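Local structure of SusD homolog (Bacteroides thetaiotaomicron, 3SGH) at residues V110-Q114 against L191-M195; E140-W144 against D488-A492. The protein probably binds glycans at the bacterial cell surface, like other SusD-like outer-membrane lipoproteins, which work alongside a TonB-dependent transporter. All blocks are in the same frame, centred on the assembly; numbering follows the deposited sequence.

How the contacts relate
From the N terminus the chain first passes through 110-114 on helix 100-120, then through 140-144 at the start of the next helix, 140-162. It comes back in helix 181-198, where 191-195 closes contact 1 over a loop of 76 residues, and only near its C-terminal end does 488-492 meet 140-144 to complete contact 2. The two loops therefore cross. Contact 1 joins two helices of the alpha-alpha superhelix, while contact 2 ties that helical part to the loop that follows helix 468-477, near the C terminus. Their centres lie about 13 Å apart, and they touch directly: M195 CE packs 3.8 Å from W144 CE3, placing W144 at the junction.

Contact 1. Residues V110-Q114 against L191-M195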
loop_
_atom_site.group_PDB
_atom_site.type_symbol
_atom_site.label_atom_id
_atom_site.label_comp_id
_atom_site.label_asym_id
_atom_site.label_seq_id
_atom_site.Cartn_x
_atom_site.Cartn_y
_atom_site.Cartn_z
ATOM N N VAL A 110 11.612 -4.020 8.655
ATOM C CA VAL A 110 11.163 -2.659 8.444
ATOM C C VAL A 110 9.977 -2.660 7.457
ATOM O O VAL A 110 9.013 -1.949 7.693
ATOM C CB VAL A 110 12.283 -1.707 7.971
ATOM C CG1 VAL A 110 11.660 -0.355 7.428
ATOM C CG2 VAL A 110 13.371 -1.452 9.090
ATOM N N TYR A 111 10.023 -3.423 6.363
ATOM C CA TYR A 111 8.931 -3.410 5.345
ATOM C C TYR A 111 7.593 -3.786 6.000
ATOM O O TYR A 111 6.548 -3.117 5.823
ATOM C CB TYR A 111 9.196 -4.349 4.138
ATOM C CG TYR A 111 8.261 -3.985 3.008
ATOM C CD1 TYR A 111 6.972 -4.562 2.892
ATOM C CD2 TYR A 111 8.624 -3.006 2.098
ATOM C CE1 TYR A 111 6.110 -4.151 1.863
ATOM C CE2 TYR A 111 7.781 -2.614 1.082
ATOM C CZ TYR A 111 6.535 -3.191 0.967
ATOM O OH TYR A 111 5.698 -2.742 -0.034
ATOM N N GLY A 112 7.644 -4.818 6.812
ATOM C CA GLY A 112 6.462 -5.346 7.432
ATOM C C GLY A 112 5.931 -4.417 8.493
ATOM O O GLY A 112 4.722 -4.231 8.625
HETATM N N MSE A 113 6.846 -3.868 9.286
HETATM C CA MSE A 113 6.448 -3.054 10.408
HETATM C C MSE A 113 6.064 -1.631 9.996
HETATM O O MSE A 113 5.270 -0.986 10.694
HETATM C CB MSE A 113 7.522 -3.052 11.481
HETATM C CG MSE A 113 7.677 -4.479 12.108
HETATM SE SE MSE A 113 6.038 -5.107 12.952
HETATM C CE MSE A 113 5.770 -6.730 11.972
ATOM N N GLN A 114 6.597 -1.118 8.891
ATOM C CA GLN A 114 6.137 0.193 8.413
ATOM C C GLN A 114 4.691 0.095 7.941
ATOM O O GLN A 114 3.918 1.009 8.148
ATOM C CB GLN A 114 7.053 0.790 7.346
ATOM C CG GLN A 114 7.209 0.064 6.028
ATOM C CD GLN A 114 6.042 0.246 5.053
ATOM O OE1 GLN A 114 5.455 1.309 4.993
ATOM N NE2 GLN A 114 5.716 -0.814 4.298
ATOM N N LEU A 191 12.128 2.613 -0.575
ATOM C CA LEU A 191 11.339 2.449 0.667
ATOM C C LEU A 191 11.615 3.564 1.638
ATOM O O LEU A 191 10.677 4.146 2.242
ATOM C CB LEU A 191 11.705 1.145 1.365
ATOM C CG LEU A 191 10.978 0.820 2.678
ATOM C CD1 LEU A 191 9.442 0.779 2.525
ATOM C CD2 LEU A 191 11.521 -0.498 3.284
ATOM N N LYS A 192 12.887 3.902 1.757
ATOM C CA LYS A 192 13.300 5.029 2.595
ATOM C C LYS A 192 12.581 6.293 2.122
ATOM O O LYS A 192 12.036 7.034 2.918
ATOM C CB LYS A 192 14.803 5.217 2.582
ATOM C CG LYS A 192 15.308 6.359 3.473
ATOM C CD LYS A 192 16.858 6.289 3.532
ATOM C CE LYS A 192 17.447 7.429 4.324
ATOM N NZ LYS A 192 18.925 7.326 4.514
ATOM N N LEU A 193 12.526 6.505 0.813
ATOM C CA LEU A 193 11.822 7.682 0.269
ATOM C C LEU A 193 10.298 7.626 0.491
ATOM O O LEU A 193 9.690 8.658 0.867
ATOM C CB LEU A 193 12.149 7.860 -1.207
ATOM C CG LEU A 193 11.548 9.049 -1.920
ATOM C CD1 LEU A 193 11.973 10.340 -1.212
ATOM C CD2 LEU A 193 12.013 9.056 -3.391
ATOM N N ARG A 194 9.699 6.451 0.316
ATOM C CA ARG A 194 8.247 6.251 0.634
ATOM C C ARG A 194 7.937 6.638 2.073
ATOM O O ARG A 194 6.989 7.413 2.366
ATOM C CB ARG A 194 7.828 4.811 0.430
ATOM C CG ARG A 194 6.368 4.560 0.809
ATOM C CD ARG A 194 6.069 3.057 0.896
ATOM N NE ARG A 194 6.019 2.416 -0.407
ATOM C CZ ARG A 194 5.786 1.099 -0.581
ATOM N NH1 ARG A 194 5.618 0.292 0.471
ATOM N NH2 ARG A 194 5.767 0.583 -1.778
HETATM N N MSE A 195 8.764 6.126 2.990
HETATM C CA MSE A 195 8.616 6.416 4.413
HETATM C C MSE A 195 8.765 7.906 4.732
HETATM O O MSE A 195 7.950 8.488 5.507
HETATM C CB MSE A 195 9.592 5.532 5.231
HETATM C CG MSE A 195 9.278 4.075 5.028
HETATM SE SE MSE A 195 10.624 2.960 5.909
HETATM C CE MSE A 195 10.578 3.786 7.631
#
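Helices 100-120 and 181-198 of the alpha-alpha superhelix face each other here, the axes of the two segments running at 20° and coming within 11.8 Å, a spacing bridged by side chains. V110 reaches across with CG1, which lies anti to its own N (chi1 166°) and packs 3.8 Å from SE of selenomethionine M195 and 4.1 Å from L191 CD2. The L191 fork continues the apolar layer, CD1 coming within 3.9 Å of Y111 CD2. Beyond it, R194 NH1 donates to Y111 OH at 3.1 Å along a nearly straight bond, the hydroxyl lying close to the guanidinium plane; the phenol ring is turned steeply from that plane. Q114 folds back on its own helix: with CG wedged between N and carbonyl carbon and a bend at chi2, its NE2 sits over the centre of the Y111 ring and donates to Y111 O at 2.9 Å. R194 NE forms a salt bridge with E321, linking the phenol to a carboxylate of helix 319-331. The buried guanidinium thus has a charged mate as well as the tyrosine, and the anchored hydroxyl and overlying amide probably restrict how the phenol can turn.

Contact 2. Residues E140-W144 against D488-A492; sequences EQTVW and DLWWA
E140, in the first turn of helix 140-162, extends its carboxylate to the start of the type I turn L489-A492. E140 OE1 accepts a hydrogen bond from W490 N at 2.9 Å, almost straight (174°), although the donor stands above the carboxylate plane. E140 OE1 also accepts a hydrogen bond from a water 2.7 Å away, while OE2 is joined to D488 O through a second water. Q141 follows, its CA 3.9 Å from the centroid of the W490 six-membered ring, a CH-pi contact over the face; its CB lies 3.6 Å from W490 CZ2, and its NE2 turns to E203. With CG anti to N (chi1 169°), the W490 ring lies against the first turn of the helix. With an alanine in place of W490, Q141 CA and CB would probably lose the ring they pack on, and a gap would open beside W144. One turn on, W144 CD1 meets W490 CZ3 at 3.9 Å, the ring planes close to parallel but slid apart. W490 N directly, and W144 NE1 (with W491 NE1 weakly) through the first water, thus converge on E140, consistent with its remaining ionised although buried.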
loop_
_atom_site.group_PDB
_atom_site.type_symbol
_atom_site.label_atom_id
_atom_site.label_comp_id
_atom_site.label_asym_id
_atom_site.label_seq_id
_atom_site.Cartn_x
_atom_site.Cartn_y
_atom_site.Cartn_z
ATOM N N GLU A 140 4.610 6.490 17.839
ATOM C CA GLU A 140 4.818 6.493 16.413
ATOM C C GLU A 140 6.099 7.241 16.036
ATOM O O GLU A 140 6.881 6.745 15.245
ATOM C CB GLU A 140 3.599 7.037 15.699
ATOM C CG GLU A 140 2.378 6.085 15.807
ATOM C CD GLU A 140 1.090 6.779 15.410
ATOM O OE1 GLU A 140 0.866 6.863 14.187
ATOM O OE2 GLU A 140 0.314 7.250 16.300
ATOM N N GLN A 141 6.378 8.391 16.641
ATOM C CA GLN A 141 7.659 9.030 16.335
ATOM C C GLN A 141 8.835 8.066 16.546
ATOM O O GLN A 141 9.747 7.978 15.706
ATOM C CB GLN A 141 7.868 10.343 17.123
ATOM C CG GLN A 141 9.164 10.993 16.754
ATOM C CD GLN A 141 9.532 12.091 17.709
ATOM O OE1 GLN A 141 9.500 11.900 18.930
ATOM N NE2 GLN A 141 9.888 13.243 17.172
ATOM N N THR A 142 8.802 7.323 17.642
ATOM C CA THR A 142 9.940 6.497 18.018
ATOM C C THR A 142 10.114 5.361 17.049
ATOM O O THR A 142 11.230 5.081 16.612
ATOM C CB THR A 142 9.765 5.963 19.475
ATOM O OG1 THR A 142 9.838 7.090 20.377
ATOM C CG2 THR A 142 10.849 4.967 19.830
ATOM N N VAL A 143 9.012 4.702 16.691
ATOM C CA VAL A 143 9.125 3.560 15.755
ATOM C C VAL A 143 9.511 4.025 14.353
ATOM O O VAL A 143 10.331 3.399 13.729
ATOM C CB VAL A 143 7.891 2.610 15.741
ATOM C CG1 VAL A 143 6.615 3.282 15.228
ATOM C CG2 VAL A 143 8.221 1.375 14.950
ATOM N N TRP A 144 8.960 5.128 13.861
ATOM C CA TRP A 144 9.376 5.605 12.546
ATOM C C TRP A 144 10.873 5.919 12.533
ATOM O O TRP A 144 11.591 5.514 11.625
ATOM C CB TRP A 144 8.517 6.793 12.117
ATOM C CG TRP A 144 7.153 6.332 11.584
ATOM C CD1 TRP A 144 5.985 6.283 12.277
ATOM C CD2 TRP A 144 6.858 5.790 10.281
ATOM N NE1 TRP A 144 4.990 5.811 11.507
ATOM C CE2 TRP A 144 5.485 5.461 10.280
ATOM C CE3 TRP A 144 7.610 5.571 9.135
ATOM C CZ2 TRP A 144 4.842 4.943 9.155
ATOM C CZ3 TRP A 144 6.983 5.007 8.023
ATOM C CH2 TRP A 144 5.623 4.690 8.050
ATOM N N ASP A 488 -6.862 9.420 14.365
ATOM C CA ASP A 488 -5.800 9.671 13.428
ATOM C C ASP A 488 -4.435 9.213 13.920
ATOM O O ASP A 488 -4.075 9.355 15.089
ATOM C CB ASP A 488 -5.783 11.139 13.022
ATOM C CG ASP A 488 -6.688 11.430 11.806
ATOM O OD1 ASP A 488 -6.565 10.743 10.754
ATOM O OD2 ASP A 488 -7.530 12.376 11.927
ATOM N N LEU A 489 -3.684 8.670 12.966
ATOM C CA LEU A 489 -2.275 8.393 13.147
ATOM C C LEU A 489 -1.399 9.663 13.159
ATOM O O LEU A 489 -1.793 10.728 12.695
ATOM C CB LEU A 489 -1.822 7.411 12.082
ATOM C CG LEU A 489 -2.541 6.063 12.143
ATOM C CD1 LEU A 489 -1.939 5.065 11.163
ATOM C CD2 LEU A 489 -2.518 5.458 13.575
ATOM N N TRP A 490 -0.164 9.492 13.625
ATOM C CA TRP A 490 0.721 10.608 13.955
ATOM C C TRP A 490 1.042 11.446 12.694
ATOM O O TRP A 490 1.133 12.689 12.740
ATOM C CB TRP A 490 1.986 10.010 14.563
ATOM C CG TRP A 490 3.134 10.898 14.749
ATOM C CD1 TRP A 490 3.266 11.910 15.682
ATOM C CD2 TRP A 490 4.405 10.792 14.095
ATOM N NE1 TRP A 490 4.538 12.451 15.594
ATOM C CE2 TRP A 490 5.234 11.792 14.619
ATOM C CE3 TRP A 490 4.906 9.966 13.102
ATOM C CZ2 TRP A 490 6.553 11.990 14.167
ATOM C CZ3 TRP A 490 6.210 10.169 12.657
ATOM C CH2 TRP A 490 7.002 11.167 13.178
ATOM N N TRP A 491 1.200 10.746 11.581
ATOM C CA TRP A 491 1.560 11.335 10.300
ATOM C C TRP A 491 0.354 11.735 9.459
ATOM O O TRP A 491 0.534 12.399 8.436
ATOM C CB TRP A 491 2.420 10.372 9.479
ATOM C CG TRP A 491 1.813 8.985 9.345
ATOM C CD1 TRP A 491 2.070 7.913 10.124
ATOM C CD2 TRP A 491 0.827 8.548 8.372
ATOM N NE1 TRP A 491 1.319 6.818 9.705
ATOM C CE2 TRP A 491 0.568 7.182 8.626
ATOM C CE3 TRP A 491 0.186 9.162 7.296
ATOM C CZ2 TRP A 491 -0.354 6.445 7.885
ATOM C CZ3 TRP A 491 -0.717 8.422 6.533
ATOM C CH2 TRP A 491 -0.994 7.090 6.840
ATOM N N ALA A 492 -0.859 11.368 9.881
ATOM C CA ALA A 492 -2.061 11.632 9.060
ATOM C C ALA A 492 -2.496 13.065 9.248
ATOM O O ALA A 492 -2.248 13.659 10.299
ATOM C CB ALA A 492 -3.214 10.703 9.465
HETATM O O HOH W 1 2.089 5.466 12.275
HETATM O O HOH W 2 -1.846 8.734 16.672
#